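Local coordinates for protein flavin prenyltransferase UbiX (Aquifex aeolicus, PDB 2EJB) that probably makes the prenylated FMN cofactor used by UbiD decarboxylases, joining a dimethylallyl group from dimethylallyl phosphate to N5 and C6 of the flavin, at residues L6-A11 with Y16-L21; I35-K40 with I102-I107; S91-S96 with L106-G111. All blocks are in the same frame, centred on the assembly; numbering follows the deposited sequence.

Contact 1 (L6-A11 with Y16-L21)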
loop_
_atom_site.group_PDB
_atom_site.type_symbol
_atom_site.label_atom_id
_atom_site.label_comp_id
_atom_site.label_asym_id
_atom_site.label_seq_id
_atom_site.Cartn_x
_atom_site.Cartn_y
_atom_site.Cartn_z
ATOM N N LEU A 6 -2.213 9.280 19.185
ATOM C CA LEU A 6 -2.190 9.457 17.740
ATOM C C LEU A 6 -1.078 10.406 17.329
ATOM O O LEU A 6 -1.014 11.552 17.789
ATOM C CB LEU A 6 -3.538 9.999 17.241
ATOM C CG LEU A 6 -3.669 10.365 15.753
ATOM C CD1 LEU A 6 -3.336 9.164 14.864
ATOM C CD2 LEU A 6 -5.086 10.833 15.481
ATOM N N CYS A 7 -0.199 9.912 16.467
ATOM C CA CYS A 7 0.918 10.695 15.962
ATOM C C CYS A 7 0.739 10.854 14.461
ATOM O O CYS A 7 0.476 9.877 13.753
ATOM C CB CYS A 7 2.241 9.983 16.239
ATOM S SG CYS A 7 2.550 9.600 17.983
ATOM N N ILE A 8 0.882 12.083 13.977
ATOM C CA ILE A 8 0.743 12.360 12.552
ATOM C C ILE A 8 2.074 12.880 12.031
ATOM O O ILE A 8 2.538 13.947 12.432
ATOM C CB ILE A 8 -0.377 13.393 12.312
ATOM C CG1 ILE A 8 -1.651 12.917 13.017
ATOM C CG2 ILE A 8 -0.632 13.564 10.817
ATOM C CD1 ILE A 8 -2.853 13.824 12.822
ATOM N N THR A 9 2.697 12.106 11.145
ATOM C CA THR A 9 3.990 12.477 10.588
ATOM C C THR A 9 3.880 13.127 9.218
ATOM O O THR A 9 2.809 13.145 8.607
ATOM C CB THR A 9 4.917 11.255 10.472
ATOM O OG1 THR A 9 4.361 10.310 9.546
ATOM C CG2 THR A 9 5.081 10.594 11.829
ATOM N N GLY A 10 5.005 13.657 8.745
ATOM C CA GLY A 10 5.044 14.319 7.456
ATOM C C GLY A 10 5.191 13.362 6.290
ATOM O O GLY A 10 6.304 13.021 5.877
ATOM N N ALA A 11 4.052 12.929 5.762
ATOM C CA ALA A 11 4.012 12.014 4.630
ATOM C C ALA A 11 2.725 12.294 3.865
ATOM O O ALA A 11 1.734 12.725 4.456
ATOM C CB ALA A 11 4.033 10.567 5.118
ATOM N N TYR A 16 -5.548 10.929 6.137
ATOM C CA TYR A 16 -5.949 9.702 6.822
ATOM C C TYR A 16 -5.899 9.920 8.332
ATOM O O TYR A 16 -6.779 9.469 9.067
ATOM C CB TYR A 16 -5.011 8.546 6.454
ATOM C CG TYR A 16 -5.176 8.029 5.038
ATOM C CD1 TYR A 16 -6.352 7.391 4.643
ATOM C CD2 TYR A 16 -4.153 8.163 4.103
ATOM C CE1 TYR A 16 -6.505 6.898 3.353
ATOM C CE2 TYR A 16 -4.295 7.672 2.803
ATOM C CZ TYR A 16 -5.473 7.042 2.438
ATOM O OH TYR A 16 -5.622 6.565 1.159
ATOM N N GLY A 17 -4.862 10.618 8.785
ATOM C CA GLY A 17 -4.706 10.881 10.207
ATOM C C GLY A 17 -5.739 11.845 10.760
ATOM O O GLY A 17 -6.135 11.756 11.925
ATOM N N ILE A 18 -6.164 12.779 9.921
ATOM C CA ILE A 18 -7.168 13.766 10.307
ATOM C C ILE A 18 -8.498 13.045 10.497
ATOM O O ILE A 18 -9.159 13.191 11.528
ATOM C CB ILE A 18 -7.319 14.842 9.204
ATOM C CG1 ILE A 18 -6.034 15.657 9.102
ATOM C CG2 ILE A 18 -8.514 15.741 9.489
ATOM C CD1 ILE A 18 -5.668 16.346 10.393
ATOM N N LYS A 19 -8.870 12.250 9.497
ATOM C CA LYS A 19 -10.116 11.493 9.530
ATOM C C LYS A 19 -10.160 10.544 10.723
ATOM O O LYS A 19 -11.189 10.418 11.394
ATOM C CB LYS A 19 -10.274 10.693 8.232
ATOM C CG LYS A 19 -11.612 9.974 8.103
ATOM C CD LYS A 19 -12.773 10.937 8.303
ATOM C CE LYS A 19 -12.762 12.048 7.262
ATOM N NZ LYS A 19 -13.848 13.047 7.495
ATOM N N LEU A 20 -9.039 9.870 10.979
ATOM C CA LEU A 20 -8.962 8.939 12.096
ATOM C C LEU A 20 -9.175 9.696 13.403
ATOM O O LEU A 20 -9.860 9.221 14.310
ATOM C CB LEU A 20 -7.596 8.236 12.113
ATOM C CG LEU A 20 -7.303 7.352 13.328
ATOM C CD1 LEU A 20 -8.456 6.389 13.552
ATOM C CD2 LEU A 20 -5.992 6.591 13.108
ATOM N N LEU A 21 -8.575 10.877 13.491
ATOM C CA LEU A 21 -8.695 11.713 14.678
ATOM C C LEU A 21 -10.151 12.077 14.927
ATOM O O LEU A 21 -10.660 11.931 16.035
ATOM C CB LEU A 21 -7.874 12.993 14.506
ATOM C CG LEU A 21 -8.061 14.079 15.573
ATOM C CD1 LEU A 21 -7.503 13.599 16.907
ATOM C CD2 LEU A 21 -7.358 15.351 15.132
#

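Contact 2 (I35-K40 with I102-I107)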
loop_
_atom_site.group_PDB
_atom_site.type_symbol
_atom_site.label_atom_id
_atom_site.label_comp_id
_atom_site.label_asym_id
_atom_site.label_seq_id
_atom_site.Cartn_x
_atom_site.Cartn_y
_atom_site.Cartn_z
ATOM N N ILE A 35 1.691 16.141 16.518
ATOM C CA ILE A 35 1.747 16.537 15.116
ATOM C C ILE A 35 3.129 17.054 14.760
ATOM O O ILE A 35 3.618 18.006 15.371
ATOM C CB ILE A 35 0.730 17.644 14.806
ATOM C CG1 ILE A 35 -0.647 17.248 15.338
ATOM C CG2 ILE A 35 0.659 17.873 13.302
ATOM C CD1 ILE A 35 -1.695 18.327 15.190
ATOM N N SER A 36 3.759 16.421 13.776
ATOM C CA SER A 36 5.087 16.832 13.336
ATOM C C SER A 36 4.968 18.125 12.529
ATOM O O SER A 36 3.888 18.452 12.033
ATOM C CB SER A 36 5.725 15.745 12.464
ATOM O OG SER A 36 5.138 15.715 11.173
ATOM N N ARG A 37 6.069 18.863 12.410
ATOM C CA ARG A 37 6.072 20.108 11.645
ATOM C C ARG A 37 5.858 19.694 10.197
ATOM O O ARG A 37 5.085 20.313 9.460
ATOM C CB ARG A 37 7.424 20.819 11.782
ATOM C CG ARG A 37 8.533 20.120 11.020
ATOM C CD ARG A 37 9.929 20.483 11.484
ATOM N NE ARG A 37 10.874 19.492 10.975
ATOM C CZ ARG A 37 11.936 19.043 11.635
ATOM N NH1 ARG A 37 12.215 19.494 12.851
ATOM N NH2 ARG A 37 12.712 18.119 11.084
ATOM N N ASN A 38 6.554 18.627 9.812
ATOM C CA ASN A 38 6.472 18.086 8.468
ATOM C C ASN A 38 5.023 17.812 8.093
ATOM O O ASN A 38 4.637 17.985 6.942
ATOM C CB ASN A 38 7.306 16.800 8.364
ATOM C CG ASN A 38 8.611 17.012 7.613
ATOM O OD1 ASN A 38 9.680 17.154 8.212
ATOM N ND2 ASN A 38 8.524 17.051 6.289
ATOM N N ALA A 39 4.223 17.406 9.074
ATOM C CA ALA A 39 2.816 17.108 8.837
ATOM C C ALA A 39 1.988 18.373 8.636
ATOM O O ALA A 39 1.048 18.392 7.839
ATOM C CB ALA A 39 2.251 16.296 9.996
ATOM N N LYS A 40 2.337 19.429 9.360
ATOM C CA LYS A 40 1.609 20.686 9.253
ATOM C C LYS A 40 1.631 21.212 7.817
ATOM O O LYS A 40 0.586 21.511 7.239
ATOM C CB LYS A 40 2.207 21.731 10.202
ATOM C CG LYS A 40 2.212 21.335 11.675
ATOM C CD LYS A 40 1.919 22.534 12.558
ATOM C CE LYS A 40 1.914 22.201 14.042
ATOM N NZ LYS A 40 1.477 23.384 14.841
ATOM N N ILE A 102 15.980 4.670 16.802
ATOM C CA ILE A 102 16.597 5.988 16.753
ATOM C C ILE A 102 15.465 6.969 17.054
ATOM O O ILE A 102 14.413 6.915 16.420
ATOM C CB ILE A 102 17.190 6.282 15.358
ATOM C CG1 ILE A 102 18.349 5.322 15.088
ATOM C CG2 ILE A 102 17.654 7.733 15.285
ATOM C CD1 ILE A 102 19.037 5.546 13.760
ATOM N N ASN A 103 15.674 7.855 18.021
ATOM C CA ASN A 103 14.637 8.807 18.392
ATOM C C ASN A 103 15.013 10.266 18.174
ATOM O O ASN A 103 15.761 10.848 18.955
ATOM C CB ASN A 103 14.219 8.556 19.846
ATOM C CG ASN A 103 13.499 7.228 20.021
ATOM O OD1 ASN A 103 13.438 6.422 19.094
ATOM N ND2 ASN A 103 12.952 6.994 21.211
ATOM N N LYS A 104 14.481 10.842 17.099
ATOM C CA LYS A 104 14.747 12.232 16.754
ATOM C C LYS A 104 13.667 13.161 17.297
ATOM O O LYS A 104 13.890 14.360 17.437
ATOM C CB LYS A 104 14.834 12.393 15.236
ATOM C CG LYS A 104 15.076 13.822 14.772
ATOM C CD LYS A 104 15.449 13.856 13.300
ATOM C CE LYS A 104 15.634 15.274 12.785
ATOM N NZ LYS A 104 16.056 15.260 11.358
ATOM N N ASN A 105 12.494 12.606 17.592
ATOM C CA ASN A 105 11.382 13.387 18.125
ATOM C C ASN A 105 10.553 12.549 19.092
ATOM O O ASN A 105 10.796 11.353 19.271
ATOM C CB ASN A 105 10.473 13.888 16.994
ATOM C CG ASN A 105 9.787 12.756 16.242
ATOM O OD1 ASN A 105 9.543 11.691 16.800
ATOM N ND2 ASN A 105 9.460 12.991 14.972
ATOM N N LEU A 106 9.557 13.186 19.699
ATOM C CA LEU A 106 8.678 12.520 20.651
ATOM C C LEU A 106 7.991 11.311 20.029
ATOM O O LEU A 106 7.868 10.262 20.663
ATOM C CB LEU A 106 7.618 13.497 21.158
ATOM C CG LEU A 106 6.557 12.920 22.104
ATOM C CD1 LEU A 106 7.226 12.340 23.342
ATOM C CD2 LEU A 106 5.564 14.008 22.487
ATOM N N ILE A 107 7.544 11.469 18.789
ATOM C CA ILE A 107 6.862 10.399 18.065
ATOM C C ILE A 107 7.687 9.115 18.036
ATOM O O ILE A 107 7.162 8.019 18.249
ATOM C CB ILE A 107 6.547 10.837 16.612
ATOM C CG1 ILE A 107 5.539 11.992 16.634
ATOM C CG2 ILE A 107 5.984 9.663 15.806
ATOM C CD1 ILE A 107 5.116 12.457 15.249
#

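Contact 3 (S91-S96 with L106-G111)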
loop_
_atom_site.group_PDB
_atom_site.type_symbol
_atom_site.label_atom_id
_atom_site.label_comp_id
_atom_site.label_asym_id
_atom_site.label_seq_id
_atom_site.Cartn_x
_atom_site.Cartn_y
_atom_site.Cartn_z
ATOM N N SER A 91 5.583 8.239 8.014
ATOM C CA SER A 91 6.547 8.456 6.940
ATOM C C SER A 91 7.590 7.344 6.960
ATOM O O SER A 91 7.764 6.673 7.979
ATOM C CB SER A 91 7.243 9.815 7.111
ATOM O OG SER A 91 8.045 9.844 8.283
ATOM N N THR A 92 8.281 7.153 5.838
ATOM C CA THR A 92 9.300 6.119 5.748
ATOM C C THR A 92 10.408 6.400 6.746
ATOM O O THR A 92 11.024 5.475 7.286
ATOM C CB THR A 92 9.900 6.022 4.317
ATOM O OG1 THR A 92 10.358 7.312 3.889
ATOM C CG2 THR A 92 8.849 5.506 3.344
ATOM N N ASN A 93 10.645 7.683 7.007
ATOM C CA ASN A 93 11.675 8.087 7.957
ATOM C C ASN A 93 11.294 7.660 9.375
ATOM O O ASN A 93 12.106 7.083 10.099
ATOM C CB ASN A 93 11.892 9.609 7.889
ATOM C CG ASN A 93 12.794 10.124 9.003
ATOM O OD1 ASN A 93 12.325 10.727 9.965
ATOM N ND2 ASN A 93 14.087 9.880 8.879
ATOM N N THR A 94 10.058 7.941 9.768
ATOM C CA THR A 94 9.579 7.570 11.097
ATOM C C THR A 94 9.562 6.053 11.233
ATOM O O THR A 94 9.904 5.512 12.285
ATOM C CB THR A 94 8.167 8.133 11.351
ATOM O OG1 THR A 94 8.262 9.547 11.532
ATOM C CG2 THR A 94 7.537 7.505 12.589
ATOM N N LEU A 95 9.166 5.372 10.162
ATOM C CA LEU A 95 9.130 3.917 10.163
ATOM C C LEU A 95 10.519 3.392 10.491
ATOM O O LEU A 95 10.681 2.496 11.321
ATOM C CB LEU A 95 8.703 3.387 8.790
ATOM C CG LEU A 95 8.991 1.902 8.537
ATOM C CD1 LEU A 95 8.223 1.036 9.544
ATOM C CD2 LEU A 95 8.614 1.542 7.105
ATOM N N SER A 96 11.519 3.969 9.835
ATOM C CA SER A 96 12.904 3.565 10.032
ATOM C C SER A 96 13.367 3.892 11.447
ATOM O O SER A 96 13.910 3.036 12.142
ATOM C CB SER A 96 13.804 4.258 9.005
ATOM O OG SER A 96 15.156 3.863 9.161
ATOM N N LEU A 106 9.557 13.186 19.699
ATOM C CA LEU A 106 8.678 12.520 20.651
ATOM C C LEU A 106 7.991 11.311 20.029
ATOM O O LEU A 106 7.868 10.262 20.663
ATOM C CB LEU A 106 7.618 13.497 21.158
ATOM C CG LEU A 106 6.557 12.920 22.104
ATOM C CD1 LEU A 106 7.226 12.340 23.342
ATOM C CD2 LEU A 106 5.564 14.008 22.487
ATOM N N ILE A 107 7.544 11.469 18.789
ATOM C CA ILE A 107 6.862 10.399 18.065
ATOM C C ILE A 107 7.687 9.115 18.036
ATOM O O ILE A 107 7.162 8.019 18.249
ATOM C CB ILE A 107 6.547 10.837 16.612
ATOM C CG1 ILE A 107 5.539 11.992 16.634
ATOM C CG2 ILE A 107 5.984 9.663 15.806
ATOM C CD1 ILE A 107 5.116 12.457 15.249
ATOM N N HIS A 108 8.979 9.250 17.770
ATOM C CA HIS A 108 9.850 8.084 17.720
ATOM C C HIS A 108 9.904 7.470 19.108
ATOM O O HIS A 108 9.822 6.253 19.261
ATOM C CB HIS A 108 11.244 8.500 17.253
ATOM C CG HIS A 108 11.248 9.182 15.920
ATOM N ND1 HIS A 108 12.298 9.945 15.474
ATOM C CD2 HIS A 108 10.316 9.203 14.934
ATOM C CE1 HIS A 108 12.019 10.414 14.267
ATOM N NE2 HIS A 108 10.824 9.976 13.921
ATOM N N ARG A 109 10.018 8.325 20.120
ATOM C CA ARG A 109 10.074 7.869 21.504
ATOM C C ARG A 109 8.827 7.071 21.873
ATOM O O ARG A 109 8.919 6.011 22.505
ATOM C CB ARG A 109 10.212 9.069 22.446
ATOM C CG ARG A 109 10.120 8.721 23.927
ATOM C CD ARG A 109 11.255 7.804 24.370
ATOM N NE ARG A 109 11.101 7.394 25.765
ATOM C CZ ARG A 109 11.885 6.516 26.383
ATOM N NH1 ARG A 109 12.893 5.945 25.737
ATOM N NH2 ARG A 109 11.656 6.203 27.650
ATOM N N VAL A 110 7.662 7.583 21.482
ATOM C CA VAL A 110 6.398 6.920 21.789
ATOM C C VAL A 110 6.339 5.538 21.144
ATOM O O VAL A 110 5.753 4.607 21.697
ATOM C CB VAL A 110 5.197 7.765 21.314
ATOM C CG1 VAL A 110 3.887 7.032 21.601
ATOM C CG2 VAL A 110 5.212 9.119 22.022
ATOM N N GLY A 111 6.947 5.410 19.971
ATOM C CA GLY A 111 6.962 4.125 19.300
ATOM C C GLY A 111 7.841 3.167 20.085
ATOM O O GLY A 111 7.504 2.002 20.266
#

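Contact 1 (L6-A11 with Y16-L21)
Leu6 reaches from the strand to the helix with both methyls at work. Leu6 CD2 rests on Leu21, 3.7 Å from Leu21 CB, and also nears the Leu21 CA and CD1, while the same methyl lies 3.8 Å from Gly17 O, one turn before Leu21. Leu6 CD1, the other branch, meets Leu20 CD2 at 4.1 Å. With CG anti to the backbone N (chi1 175°), the fork opens toward the helix, and its two prongs divide between Leu20 and Leu21; the Leu21 side chain crosses that of Leu6 at about a right angle. Two residues on, Ile8 points its extended CG1-CD1 arm at the Gly17 carbonyl, where CD1 stops 4.0 Å from Gly17 O and only grazes Ile18 CD1. That carbonyl is not left to the methyls: Gly17 O also accepts Leu21 N, 3.0 Å away, inside the helix. Gly17 has no side chain, and here its CA comes within 6.1 Å of Ile8 CA, the nearer of the two backbone approaches. The segments belong to a beta-alpha-beta unit of a Rossmann-like parallel sheet: strand 3-8 runs out, the loop holding Gly10 and Ala11 turns at its end, and helix 14-26 runs back at 156° to the strand. Those two loop residues probably bind FMN. Leu33 of strand 30-35 and Tyr86 of strand 82-90 touch Leu6 from the neighbouring strands, so the leucine is enclosed by sheet and helix together.

Contact 2 (I35-K40 with I102-I107)
Ile107 lays its CD1 methyl against Ser36, 4.4 Å from Ser36 CB, a loose apolar touch between the first turns of two helices. The isoleucine reaches there with CG1 anti to the carbonyl carbon, and chi2 (-178°) sets CD1 anti to CA, so the arm is fully extended. Cys7 and Thr9 touch the same side chain, which places it against the end of strand 3-8 as well. Ser36 itself spends its hydroxyl on its own helix. As N-cap of helix 37-45, Ser36 OG accepts Ala39 N at 2.8 Å with a bent N-H...O angle of 135°, and it has a weak second bond to Ile8 O. Ser36 O takes Lys40 N at 3.2 Å, closing the first helical turn. This is the loop after strand 30-35, at the C-terminal edge of the parallel Rossmann-like sheet where such folds usually place their cofactor, and Ser36 is a probable FMN ligand. Helix 106-117 starts beside it with an N-cap of its own: Asn105 directs its OD1 to His108 N. Farther out, toward solvent, Arg37 and Lys104 approach from the two segments. Lys104 is stretched to full length, all four torsions close to anti, and brings NZ to the edge of the Arg37 guanidinium near its plane, 4.4 Å from Arg37 NH2. Two like charges this close probably disfavour each other, an effect that Glu66, which the Arg37 side chain touches, may partly offset. The backbones themselves stay well apart here, Ser36 CA and Ile107 CA being 8.2 Å from each other.

Contact 3 (S91-S96 with L106-G111)
His108 leans out of helix 106-117 toward Thr94, and its ring can be followed atom by atom. CB packs on the loop before the helix, beside Asn103 OD1. CG stands anti to the carbonyl carbon (chi1 -57°), which swings the ring off the helix and toward 91-96. ND1 accepts the backbone N of Lys104, a bond that helps fix the rotation of the ring, and His108 CE1 lies 3.6 Å from Lys104 CB. His108 CD2 faces the threonine, 4.0 Å from Thr94 CG2 and at the same range from Thr94 OG1. At the tip, His108 NE2 comes closest, 3.5 Å from Thr94 OG1, with the hydroxyl oxygen in the ring plane at the edge; Asn93 OD1 stands farther off from His108 NE2. The threonine presents both branches: OG1 to the histidine edge, and CG2 also to the neighbouring Ile107, whose CG2 is 4.2 Å from it, the two side chains crossing at about a right angle. Thr94 sits in the first turn of helix 92-100, and the turn is held by Ser91, the N-cap, whose OG accepts Thr94 N at 3.1 Å along a nearly straight line (163°). This helix begins where strand 82-90 ends, at the C-terminal edge of the Rossmann-like sheet, and Ser91, Thr92, Asn93 and Thr94 probably bind FMN. A helix start of this kind would tend to favour negatively charged groups in front of it. The two helical segments cross at -44°, their axes 10.2 Å apart, and the closest pair of CA atoms is Thr94 and His108, at 6.6 Å. On the sheet, strand 82-90 supplies Val87 to Thr94.

In the fold
Contact 1 comes first along the chain, closing before the other two open; contacts 2 and 3 end together on helix 106-117, sharing Leu106 and Ile107, and their centres lie about 7 Å apart. The centre of contact 1 is about 12 Å from that of contact 2 and about 13 Å from that of contact 3, yet both touch it through the end of strand 3-8 and the loop after it: Ser36 N probably bonds to Ile8 O, and Ser91 N to Thr9 OG1. Neighbouring strands 30-35, 3-8 and 82-90 thus deliver Ser36, the 10-11 loop and the start of helix 92-100 to the C-terminal edge of the parallel sheet, bringing together much of the predicted FMN site.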